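Local coordinates for protein Serpin48 (Tenebrio molitor, PDB 3OZQ) that specifically inhibits the protease SPE in the innate immunity of the mealworm beetle, and belongs to the serpin family of serine protease inhibitors, at residues A[93-98]-A[165-170]; A[210-215]-A[257-262]; A[98-103]-A[160-165]. All blocks are in the same frame, centred on the assembly; numbering follows the deposited sequence.

Overall arrangement
Contacts 1 and 3 are two lengths of one antiparallel pairing, strand 90-100 against strand 163-174; their centres lie about 15 Å apart and they share Tyr98 and Leu165. Contact 1 sits in the core, joined by an unbroken ladder of backbone bonds and a pair of buried amides. In contact 3, also largely buried, the pair runs out into a turn and a loop, and valines give way to long charged chains and a water. Contact 2 lies on the other side of the molecule's centre, about 35 Å from contact 1 between centres. There, at the surface, strands 207-214 and 260-278 meet, and bridging waters and aromatic packing supplement a two-bond ladder.

Contact 1 of 3, residues A[93-98]-A[165-170]; sequences TANKIY and LINALY
Asn95 and Asn167 lie side by side on one face of the antiparallel pair, their amide planes turned 87° to each other. ND2 of Asn95 comes 2.7 Å from OD1 of Asn167, but the N-H points well off the line and the bond is weak. The same oxygen also bonds Ser40 OG of helix 38-50. CG of Asn167 is anti to the backbone N (chi1 -178°), which brings its amide alongside that of Asn95. An alanine in place of Asn95 would probably leave Asn167 OD1 without its amide neighbour and open a gap beside Ser40.

On the same face Ile97 and Leu165 point the same way, CD2 of Leu165 resting 4.0 Å from CG1 of Ile97. On the opposite face, Ile166 brings CG1 to the edge of the Tyr98 ring, 4.2 Å from its CD2, while Lys96 sends its amine off to Gln120 and Glu122. Backbone bonds pair Ala94 with Ala168 and Lys96 with Ile166 in both directions, the shortest from Ala94 N to Ala168 O at 2.7 Å. This is the middle of serpin sheet A, with helix 129-143 packed on one face and helix 38-50 on the other.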
loop_
_atom_site.group_PDB
_atom_site.type_symbol
_atom_site.label_atom_id
_atom_site.label_comp_id
_atom_site.label_asym_id
_atom_site.label_seq_id
_atom_site.Cartn_x
_atom_site.Cartn_y
_atom_site.Cartn_z
ATOM N N THR A 93 -7.407 5.596 5.956
ATOM C CA THR A 93 -7.697 5.541 4.532
ATOM C C THR A 93 -8.777 6.546 4.203
ATOM O O THR A 93 -9.684 6.778 5.000
ATOM C CB THR A 93 -8.180 4.135 4.121
ATOM O OG1 THR A 93 -9.528 3.942 4.569
ATOM C CG2 THR A 93 -7.307 3.080 4.741
ATOM N N ALA A 94 -8.668 7.158 3.037
ATOM C CA ALA A 94 -9.739 7.976 2.504
ATOM C C ALA A 94 -9.969 7.452 1.110
ATOM O O ALA A 94 -9.265 7.834 0.177
ATOM C CB ALA A 94 -9.339 9.428 2.471
ATOM N N ASN A 95 -10.938 6.551 0.984
ATOM C CA ASN A 95 -11.240 5.908 -0.278
ATOM C C ASN A 95 -12.613 6.352 -0.731
ATOM O O ASN A 95 -13.578 6.320 0.035
ATOM C CB ASN A 95 -11.193 4.377 -0.157
ATOM C CG ASN A 95 -9.813 3.855 0.238
ATOM O OD1 ASN A 95 -9.647 2.662 0.565
ATOM N ND2 ASN A 95 -8.816 4.742 0.218
ATOM N N LYS A 96 -12.699 6.769 -1.983
ATOM C CA LYS A 96 -13.955 7.285 -2.503
ATOM C C LYS A 96 -14.105 7.018 -3.987
ATOM O O LYS A 96 -13.129 6.984 -4.738
ATOM C CB LYS A 96 -14.051 8.776 -2.213
ATOM C CG LYS A 96 -15.196 9.449 -2.907
ATOM C CD LYS A 96 -16.268 9.848 -1.962
ATOM C CE LYS A 96 -15.849 11.021 -1.129
ATOM N NZ LYS A 96 -17.078 11.767 -0.702
ATOM N N ILE A 97 -15.349 6.821 -4.410
ATOM C CA ILE A 97 -15.646 6.654 -5.815
ATOM C C ILE A 97 -16.517 7.821 -6.206
ATOM O O ILE A 97 -17.681 7.874 -5.829
ATOM C CB ILE A 97 -16.362 5.319 -6.084
ATOM C CG1 ILE A 97 -15.422 4.148 -5.755
ATOM C CG2 ILE A 97 -16.815 5.233 -7.533
ATOM C CD1 ILE A 97 -15.912 2.806 -6.289
ATOM N N TYR A 98 -15.932 8.786 -6.906
ATOM C CA TYR A 98 -16.684 9.948 -7.387
ATOM C C TYR A 98 -17.257 9.656 -8.764
ATOM O O TYR A 98 -16.538 9.161 -9.631
ATOM C CB TYR A 98 -15.788 11.174 -7.472
ATOM C CG TYR A 98 -15.461 11.795 -6.144
ATOM C CD1 TYR A 98 -16.289 12.756 -5.581
ATOM C CD2 TYR A 98 -14.320 11.415 -5.443
ATOM C CE1 TYR A 98 -15.984 13.327 -4.365
ATOM C CE2 TYR A 98 -14.005 11.981 -4.234
ATOM C CZ TYR A 98 -14.834 12.937 -3.696
ATOM O OH TYR A 98 -14.515 13.492 -2.482
ATOM N N LEU A 165 -11.749 6.649 -9.018
ATOM C CA LEU A 165 -11.412 6.001 -7.741
ATOM C C LEU A 165 -10.287 6.757 -7.065
ATOM O O LEU A 165 -9.205 6.900 -7.624
ATOM C CB LEU A 165 -10.939 4.559 -7.944
ATOM C CG LEU A 165 -11.732 3.495 -8.709
ATOM C CD1 LEU A 165 -11.711 2.163 -7.982
ATOM C CD2 LEU A 165 -13.148 3.910 -9.081
ATOM N N ILE A 166 -10.548 7.227 -5.856
ATOM C CA ILE A 166 -9.543 7.905 -5.053
ATOM C C ILE A 166 -9.167 7.001 -3.884
ATOM O O ILE A 166 -10.051 6.429 -3.248
ATOM C CB ILE A 166 -10.112 9.191 -4.463
ATOM C CG1 ILE A 166 -10.242 10.245 -5.556
ATOM C CG2 ILE A 166 -9.227 9.686 -3.355
ATOM C CD1 ILE A 166 -9.107 10.221 -6.544
ATOM N N ASN A 167 -7.871 6.887 -3.606
ATOM C CA ASN A 167 -7.357 5.953 -2.580
ATOM C C ASN A 167 -6.146 6.517 -1.849
ATOM O O ASN A 167 -5.022 6.332 -2.281
ATOM C CB ASN A 167 -6.979 4.637 -3.259
ATOM C CG ASN A 167 -6.479 3.574 -2.294
ATOM O OD1 ASN A 167 -6.690 3.644 -1.084
ATOM N ND2 ASN A 167 -5.846 2.554 -2.849
ATOM N N ALA A 168 -6.387 7.217 -0.750
ATOM C CA ALA A 168 -5.332 7.854 0.013
ATOM C C ALA A 168 -5.205 7.131 1.335
ATOM O O ALA A 168 -6.213 6.819 1.968
ATOM C CB ALA A 168 -5.657 9.284 0.267
ATOM N N LEU A 169 -3.975 6.870 1.756
ATOM C CA LEU A 169 -3.756 6.212 3.046
ATOM C C LEU A 169 -2.365 6.398 3.615
ATOM O O LEU A 169 -1.437 6.837 2.939
ATOM C CB LEU A 169 -4.087 4.701 3.014
ATOM C CG LEU A 169 -3.687 3.715 1.899
ATOM C CD1 LEU A 169 -2.655 4.206 0.926
ATOM C CD2 LEU A 169 -3.319 2.297 2.417
ATOM N N TYR A 170 -2.250 6.040 4.885
ATOM C CA TYR A 170 -0.988 6.050 5.592
ATOM C C TYR A 170 -1.208 5.268 6.875
ATOM O O TYR A 170 -2.343 5.118 7.335
ATOM C CB TYR A 170 -0.524 7.479 5.884
ATOM C CG TYR A 170 -1.322 8.199 6.947
ATOM C CD1 TYR A 170 -0.937 8.147 8.281
ATOM C CD2 TYR A 170 -2.454 8.941 6.616
ATOM C CE1 TYR A 170 -1.658 8.811 9.261
ATOM C CE2 TYR A 170 -3.187 9.607 7.591
ATOM C CZ TYR A 170 -2.779 9.538 8.914
ATOM O OH TYR A 170 -3.496 10.191 9.892
#

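Contact 2 of 3, residues A[210-215]-A[257-262]; sequences NYYECH and HNLTKQ
Tyr211 and Thr260 form the hydrogen-bonded antiparallel pair at which strand 207-214, the first of serpin sheet B, meets the start of strand 260-278, whose opening part belongs to sheet C in this family. The short segments cross steeply, at 98°, and the ladder is brief. Tyr211 N bonds Thr260 O at 2.9 Å, with the donor above the carbonyl plane; the return bond from Thr260 N to Tyr211 O, 3.3 Å, is weak.

On one side NE2 of Gln262 comes obliquely to the Tyr211 ring, 3.4 Å from CD2 of Tyr211, with amide and ring planes nearly perpendicular. The phenol OH donates to Glu213 OE1 on its anti lone pair, and the oxygen of the Gln262 amide is taken by Lys348.

On the other side, CB of Tyr212 points toward the loop 257-259, with CG anti to the backbone N (chi1 -169°). CB of His257 sits over one ring face in a CH-pi contact, 4.1 Å from the centroid of the Tyr212 ring. The imidazole itself is nearly parallel to the phenol ring (14°) but slid so far that they barely overlap. Cys214 SG approaches the imidazole obliquely near CE1.

Two waters bridge the segments. One donates to both Asn210 OD1, at 2.6 Å, and Leu259 O, at 2.8 Å. The other, in the plane of the imidazole, accepts from Asn258 ND2 and bonds His257 ND1 and, weakly, Tyr212 OH.

The chemistry is thus that of a surface junction: the first water reconciles two acceptor oxygens that could not bond each other, and the second ties a phenol, an imidazole and an amide together, so this joint probably depends on ordered solvent as well as on its short ladder.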
loop_
_atom_site.group_PDB
_atom_site.type_symbol
_atom_site.label_atom_id
_atom_site.label_comp_id
_atom_site.label_asym_id
_atom_site.label_seq_id
_atom_site.Cartn_x
_atom_site.Cartn_y
_atom_site.Cartn_z
ATOM N N ASN A 210 13.109 -11.552 14.475
ATOM C CA ASN A 210 12.999 -12.526 13.411
ATOM C C ASN A 210 13.967 -12.212 12.285
ATOM O O ASN A 210 14.035 -11.087 11.791
ATOM C CB ASN A 210 11.557 -12.614 12.910
ATOM C CG ASN A 210 10.682 -13.420 13.842
ATOM O OD1 ASN A 210 11.030 -14.540 14.212
ATOM N ND2 ASN A 210 9.560 -12.850 14.252
ATOM N N TYR A 211 14.716 -13.227 11.889
ATOM C CA TYR A 211 15.854 -13.049 11.011
ATOM C C TYR A 211 15.938 -14.246 10.088
ATOM O O TYR A 211 15.585 -15.361 10.475
ATOM C CB TYR A 211 17.122 -12.938 11.866
ATOM C CG TYR A 211 18.416 -12.876 11.092
ATOM C CD1 TYR A 211 19.020 -11.657 10.812
ATOM C CD2 TYR A 211 19.044 -14.037 10.651
ATOM C CE1 TYR A 211 20.215 -11.592 10.108
ATOM C CE2 TYR A 211 20.238 -13.982 9.943
ATOM C CZ TYR A 211 20.819 -12.757 9.680
ATOM O OH TYR A 211 22.003 -12.691 8.979
ATOM N N TYR A 212 16.401 -14.027 8.867
ATOM C CA TYR A 212 16.519 -15.126 7.918
ATOM C C TYR A 212 17.559 -14.849 6.847
ATOM O O TYR A 212 17.653 -13.741 6.326
ATOM C CB TYR A 212 15.166 -15.417 7.262
ATOM C CG TYR A 212 15.151 -16.697 6.464
ATOM C CD1 TYR A 212 15.121 -16.678 5.075
ATOM C CD2 TYR A 212 15.180 -17.930 7.103
ATOM C CE1 TYR A 212 15.119 -17.854 4.344
ATOM C CE2 TYR A 212 15.175 -19.109 6.384
ATOM C CZ TYR A 212 15.149 -19.067 5.007
ATOM O OH TYR A 212 15.141 -20.248 4.299
ATOM N N GLU A 213 18.339 -15.867 6.511
ATOM C CA GLU A 213 19.291 -15.740 5.423
ATOM C C GLU A 213 18.801 -16.558 4.243
ATOM O O GLU A 213 18.853 -17.789 4.271
ATOM C CB GLU A 213 20.690 -16.191 5.868
ATOM C CG GLU A 213 21.351 -15.259 6.893
ATOM C CD GLU A 213 22.616 -15.856 7.512
ATOM O OE1 GLU A 213 23.134 -15.275 8.496
ATOM O OE2 GLU A 213 23.082 -16.909 7.016
ATOM N N CYS A 214 18.298 -15.870 3.218
ATOM C CA CYS A 214 17.810 -16.538 2.017
ATOM C C CYS A 214 18.956 -16.763 1.050
ATOM O O CYS A 214 19.510 -15.814 0.495
ATOM C CB CYS A 214 16.689 -15.736 1.335
ATOM S SG CYS A 214 15.807 -16.669 0.031
ATOM N N HIS A 215 19.299 -18.029 0.840
ATOM C CA HIS A 215 20.457 -18.380 0.026
ATOM C C HIS A 215 20.201 -18.272 -1.478
ATOM O O HIS A 215 21.083 -17.853 -2.228
ATOM C CB HIS A 215 20.993 -19.766 0.416
ATOM C CG HIS A 215 21.536 -19.826 1.814
ATOM N ND1 HIS A 215 20.890 -20.484 2.839
ATOM C CD2 HIS A 215 22.658 -19.294 2.360
ATOM C CE1 HIS A 215 21.592 -20.362 3.953
ATOM N NE2 HIS A 215 22.669 -19.644 3.689
ATOM N N HIS A 257 8.828 -16.693 4.947
ATOM C CA HIS A 257 9.995 -17.531 5.193
ATOM C C HIS A 257 10.018 -18.030 6.629
ATOM O O HIS A 257 9.330 -17.486 7.495
ATOM C CB HIS A 257 11.284 -16.768 4.886
ATOM C CG HIS A 257 11.452 -16.411 3.442
ATOM N ND1 HIS A 257 11.786 -17.340 2.479
ATOM C CD2 HIS A 257 11.335 -15.226 2.796
ATOM C CE1 HIS A 257 11.868 -16.743 1.303
ATOM N NE2 HIS A 257 11.599 -15.460 1.468
ATOM N N ASN A 258 10.817 -19.066 6.872
ATOM C CA ASN A 258 10.964 -19.637 8.206
ATOM C C ASN A 258 11.813 -18.748 9.100
ATOM O O ASN A 258 12.924 -19.118 9.485
ATOM C CB ASN A 258 11.605 -21.027 8.124
ATOM C CG ASN A 258 10.852 -21.964 7.198
ATOM O OD1 ASN A 258 10.100 -22.831 7.651
ATOM N ND2 ASN A 258 11.049 -21.792 5.892
ATOM N N LEU A 259 11.287 -17.575 9.429
ATOM C CA LEU A 259 12.035 -16.605 10.221
ATOM C C LEU A 259 12.092 -17.022 11.688
ATOM O O LEU A 259 11.072 -17.366 12.285
ATOM C CB LEU A 259 11.403 -15.217 10.086
ATOM C CG LEU A 259 11.108 -14.773 8.648
ATOM C CD1 LEU A 259 9.964 -13.769 8.618
ATOM C CD2 LEU A 259 12.344 -14.196 7.985
ATOM N N THR A 260 13.288 -16.996 12.263
ATOM C CA THR A 260 13.460 -17.329 13.672
ATOM C C THR A 260 14.140 -16.181 14.399
ATOM O O THR A 260 14.865 -15.397 13.789
ATOM C CB THR A 260 14.303 -18.601 13.856
ATOM O OG1 THR A 260 15.524 -18.476 13.109
ATOM C CG2 THR A 260 13.536 -19.820 13.368
ATOM N N LYS A 261 13.905 -16.081 15.701
ATOM C CA LYS A 261 14.491 -15.007 16.485
ATOM C C LYS A 261 15.989 -15.215 16.714
ATOM O O LYS A 261 16.406 -16.142 17.407
ATOM C CB LYS A 261 13.761 -14.864 17.819
ATOM C CG LYS A 261 12.307 -14.464 17.672
ATOM C CD LYS A 261 11.914 -13.456 18.742
ATOM C CE LYS A 261 10.524 -12.890 18.491
ATOM N NZ LYS A 261 10.135 -11.888 19.528
ATOM N N GLN A 262 16.800 -14.347 16.126
ATOM C CA GLN A 262 18.238 -14.399 16.347
ATOM C C GLN A 262 18.725 -13.091 16.935
ATOM O O GLN A 262 18.134 -12.041 16.707
ATOM C CB GLN A 262 18.984 -14.707 15.049
ATOM C CG GLN A 262 18.578 -16.029 14.406
ATOM C CD GLN A 262 19.725 -16.696 13.664
ATOM O OE1 GLN A 262 20.777 -16.961 14.241
ATOM N NE2 GLN A 262 19.526 -16.968 12.377
HETATM O O HOH W 1 9.763 -16.706 14.681
HETATM O O HOH W 2 12.350 -20.064 4.021
#

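Contact 3 of 3, residues A[98-103]-A[160-165]; sequences YVKTNF and LTRVVL
Lys100 and Arg162 meet through the carbon parts of their side chains, CD of the lysine lying 3.9 Å from CG of the arginine. The lysine runs out extended, CG anti to its backbone N, and bends only at the last bond (chi4 73°), which swings NZ to one side. There it donates to a water, 3.3 Å from NZ, that in turn donates to Thr161 O at 2.7 Å. Arg162 bends at chi2 and chi3 instead, and its NE turns back on its own segment to bond Leu160 O at 2.8 Å. The two charged chains therefore touch at their aliphatic parts while Lys100 NZ and Arg162 NE stay 6.9 Å apart, which probably eases the repulsion of like charges.

Further in, Val99 and Val163 adopt the same conformation. Each has CG1 anti to the backbone N, which leaves the CG2 methyls to approach at 4.2 Å across the non-hydrogen-bonded pair. Tyr98 and Val164 are linked both ways, the bond from Tyr98 N to Val164 O measuring 2.9 Å, and Lys100 N adds a last rung to Arg162 O where the type I turn 100-103 begins.

Helix 129-143 packs on the Tyr98 and Val164 face through Met136, with Leu135 and Trp139 also against the tyrosine. Strand 120-124 flanks strand 90-100, strand 310-321 flanks strand 163-174, and Val99 reaches Leu308 in the loop before strand 310-321.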
loop_
_atom_site.group_PDB
_atom_site.type_symbol
_atom_site.label_atom_id
_atom_site.label_comp_id
_atom_site.label_asym_id
_atom_site.label_seq_id
_atom_site.Cartn_x
_atom_site.Cartn_y
_atom_site.Cartn_z
ATOM N N TYR A 98 -15.932 8.786 -6.906
ATOM C CA TYR A 98 -16.684 9.948 -7.387
ATOM C C TYR A 98 -17.257 9.656 -8.764
ATOM O O TYR A 98 -16.538 9.161 -9.631
ATOM C CB TYR A 98 -15.788 11.174 -7.472
ATOM C CG TYR A 98 -15.461 11.795 -6.144
ATOM C CD1 TYR A 98 -16.289 12.756 -5.581
ATOM C CD2 TYR A 98 -14.320 11.415 -5.443
ATOM C CE1 TYR A 98 -15.984 13.327 -4.365
ATOM C CE2 TYR A 98 -14.005 11.981 -4.234
ATOM C CZ TYR A 98 -14.834 12.937 -3.696
ATOM O OH TYR A 98 -14.515 13.492 -2.482
ATOM N N VAL A 99 -18.538 9.997 -8.958
ATOM C CA VAL A 99 -19.267 9.672 -10.181
ATOM C C VAL A 99 -19.901 10.898 -10.887
ATOM O O VAL A 99 -20.418 11.808 -10.242
ATOM C CB VAL A 99 -20.347 8.594 -9.896
ATOM C CG1 VAL A 99 -21.072 8.219 -11.161
ATOM C CG2 VAL A 99 -19.693 7.349 -9.250
ATOM N N LYS A 100 -19.828 10.901 -12.212
ATOM C CA LYS A 100 -20.319 11.990 -13.066
ATOM C C LYS A 100 -21.732 12.409 -12.637
ATOM O O LYS A 100 -22.583 11.539 -12.462
ATOM C CB LYS A 100 -20.321 11.473 -14.508
ATOM C CG LYS A 100 -20.635 12.465 -15.614
ATOM C CD LYS A 100 -20.504 11.757 -16.960
ATOM C CE LYS A 100 -21.161 12.542 -18.107
ATOM N NZ LYS A 100 -20.381 13.754 -18.514
ATOM N N THR A 101 -21.982 13.713 -12.457
ATOM C CA THR A 101 -23.265 14.157 -11.871
ATOM C C THR A 101 -24.476 13.638 -12.635
ATOM O O THR A 101 -25.525 13.381 -12.046
ATOM C CB THR A 101 -23.415 15.714 -11.652
ATOM O OG1 THR A 101 -22.693 16.454 -12.646
ATOM C CG2 THR A 101 -22.922 16.124 -10.270
ATOM N N ASN A 102 -24.324 13.462 -13.941
ATOM C CA ASN A 102 -25.452 13.089 -14.773
ATOM C C ASN A 102 -26.104 11.816 -14.279
ATOM O O ASN A 102 -27.304 11.621 -14.465
ATOM C CB ASN A 102 -25.014 12.931 -16.229
ATOM C CG ASN A 102 -24.224 14.122 -16.720
ATOM O OD1 ASN A 102 -23.067 14.326 -16.317
ATOM N ND2 ASN A 102 -24.840 14.926 -17.585
ATOM N N PHE A 103 -25.318 10.954 -13.633
ATOM C CA PHE A 103 -25.830 9.652 -13.245
ATOM C C PHE A 103 -25.794 9.478 -11.728
ATOM O O PHE A 103 -24.778 9.070 -11.152
ATOM C CB PHE A 103 -25.081 8.522 -13.966
ATOM C CG PHE A 103 -24.913 8.744 -15.450
ATOM C CD1 PHE A 103 -23.716 9.218 -15.963
ATOM C CD2 PHE A 103 -25.945 8.478 -16.329
ATOM C CE1 PHE A 103 -23.550 9.413 -17.320
ATOM C CE2 PHE A 103 -25.789 8.684 -17.694
ATOM C CZ PHE A 103 -24.595 9.153 -18.189
ATOM N N LEU A 160 -14.627 13.619 -20.694
ATOM C CA LEU A 160 -15.024 12.216 -20.589
ATOM C C LEU A 160 -14.857 11.572 -19.201
ATOM O O LEU A 160 -15.072 10.375 -19.054
ATOM C CB LEU A 160 -14.286 11.371 -21.624
ATOM C CG LEU A 160 -14.901 11.302 -23.021
ATOM C CD1 LEU A 160 -14.161 10.243 -23.821
ATOM C CD2 LEU A 160 -16.385 10.993 -22.949
ATOM N N THR A 161 -14.477 12.340 -18.188
ATOM C CA THR A 161 -14.317 11.748 -16.864
ATOM C C THR A 161 -15.681 11.273 -16.382
ATOM O O THR A 161 -16.627 12.063 -16.329
ATOM C CB THR A 161 -13.678 12.719 -15.849
ATOM O OG1 THR A 161 -12.417 13.163 -16.348
ATOM C CG2 THR A 161 -13.452 12.016 -14.504
ATOM N N ARG A 162 -15.774 9.976 -16.071
ATOM C CA ARG A 162 -17.034 9.322 -15.697
ATOM C C ARG A 162 -17.013 8.735 -14.285
ATOM O O ARG A 162 -17.906 8.994 -13.491
ATOM C CB ARG A 162 -17.388 8.224 -16.708
ATOM C CG ARG A 162 -18.250 8.728 -17.893
ATOM C CD ARG A 162 -17.978 7.951 -19.188
ATOM N NE ARG A 162 -16.583 8.078 -19.642
ATOM C CZ ARG A 162 -16.066 7.395 -20.662
ATOM N NH1 ARG A 162 -16.822 6.544 -21.338
ATOM N NH2 ARG A 162 -14.803 7.560 -21.012
ATOM N N VAL A 163 -16.000 7.926 -13.986
ATOM C CA VAL A 163 -15.790 7.453 -12.612
ATOM C C VAL A 163 -14.333 7.560 -12.196
ATOM O O VAL A 163 -13.426 7.112 -12.919
ATOM C CB VAL A 163 -16.236 5.990 -12.413
ATOM C CG1 VAL A 163 -15.893 5.515 -10.990
ATOM C CG2 VAL A 163 -17.727 5.843 -12.688
ATOM N N VAL A 164 -14.111 8.147 -11.022
ATOM C CA VAL A 164 -12.773 8.276 -10.484
ATOM C C VAL A 164 -12.703 7.571 -9.139
ATOM O O VAL A 164 -13.511 7.847 -8.250
ATOM C CB VAL A 164 -12.378 9.755 -10.307
ATOM C CG1 VAL A 164 -11.012 9.865 -9.630
ATOM C CG2 VAL A 164 -12.380 10.453 -11.661
ATOM N N LEU A 165 -11.749 6.649 -9.018
ATOM C CA LEU A 165 -11.412 6.001 -7.741
ATOM C C LEU A 165 -10.287 6.757 -7.065
ATOM O O LEU A 165 -9.205 6.900 -7.624
ATOM C CB LEU A 165 -10.939 4.559 -7.944
ATOM C CG LEU A 165 -11.732 3.495 -8.709
ATOM C CD1 LEU A 165 -11.711 2.163 -7.982
ATOM C CD2 LEU A 165 -13.148 3.910 -9.081
HETATM O O HOH W 3 -17.511 14.437 -17.138
#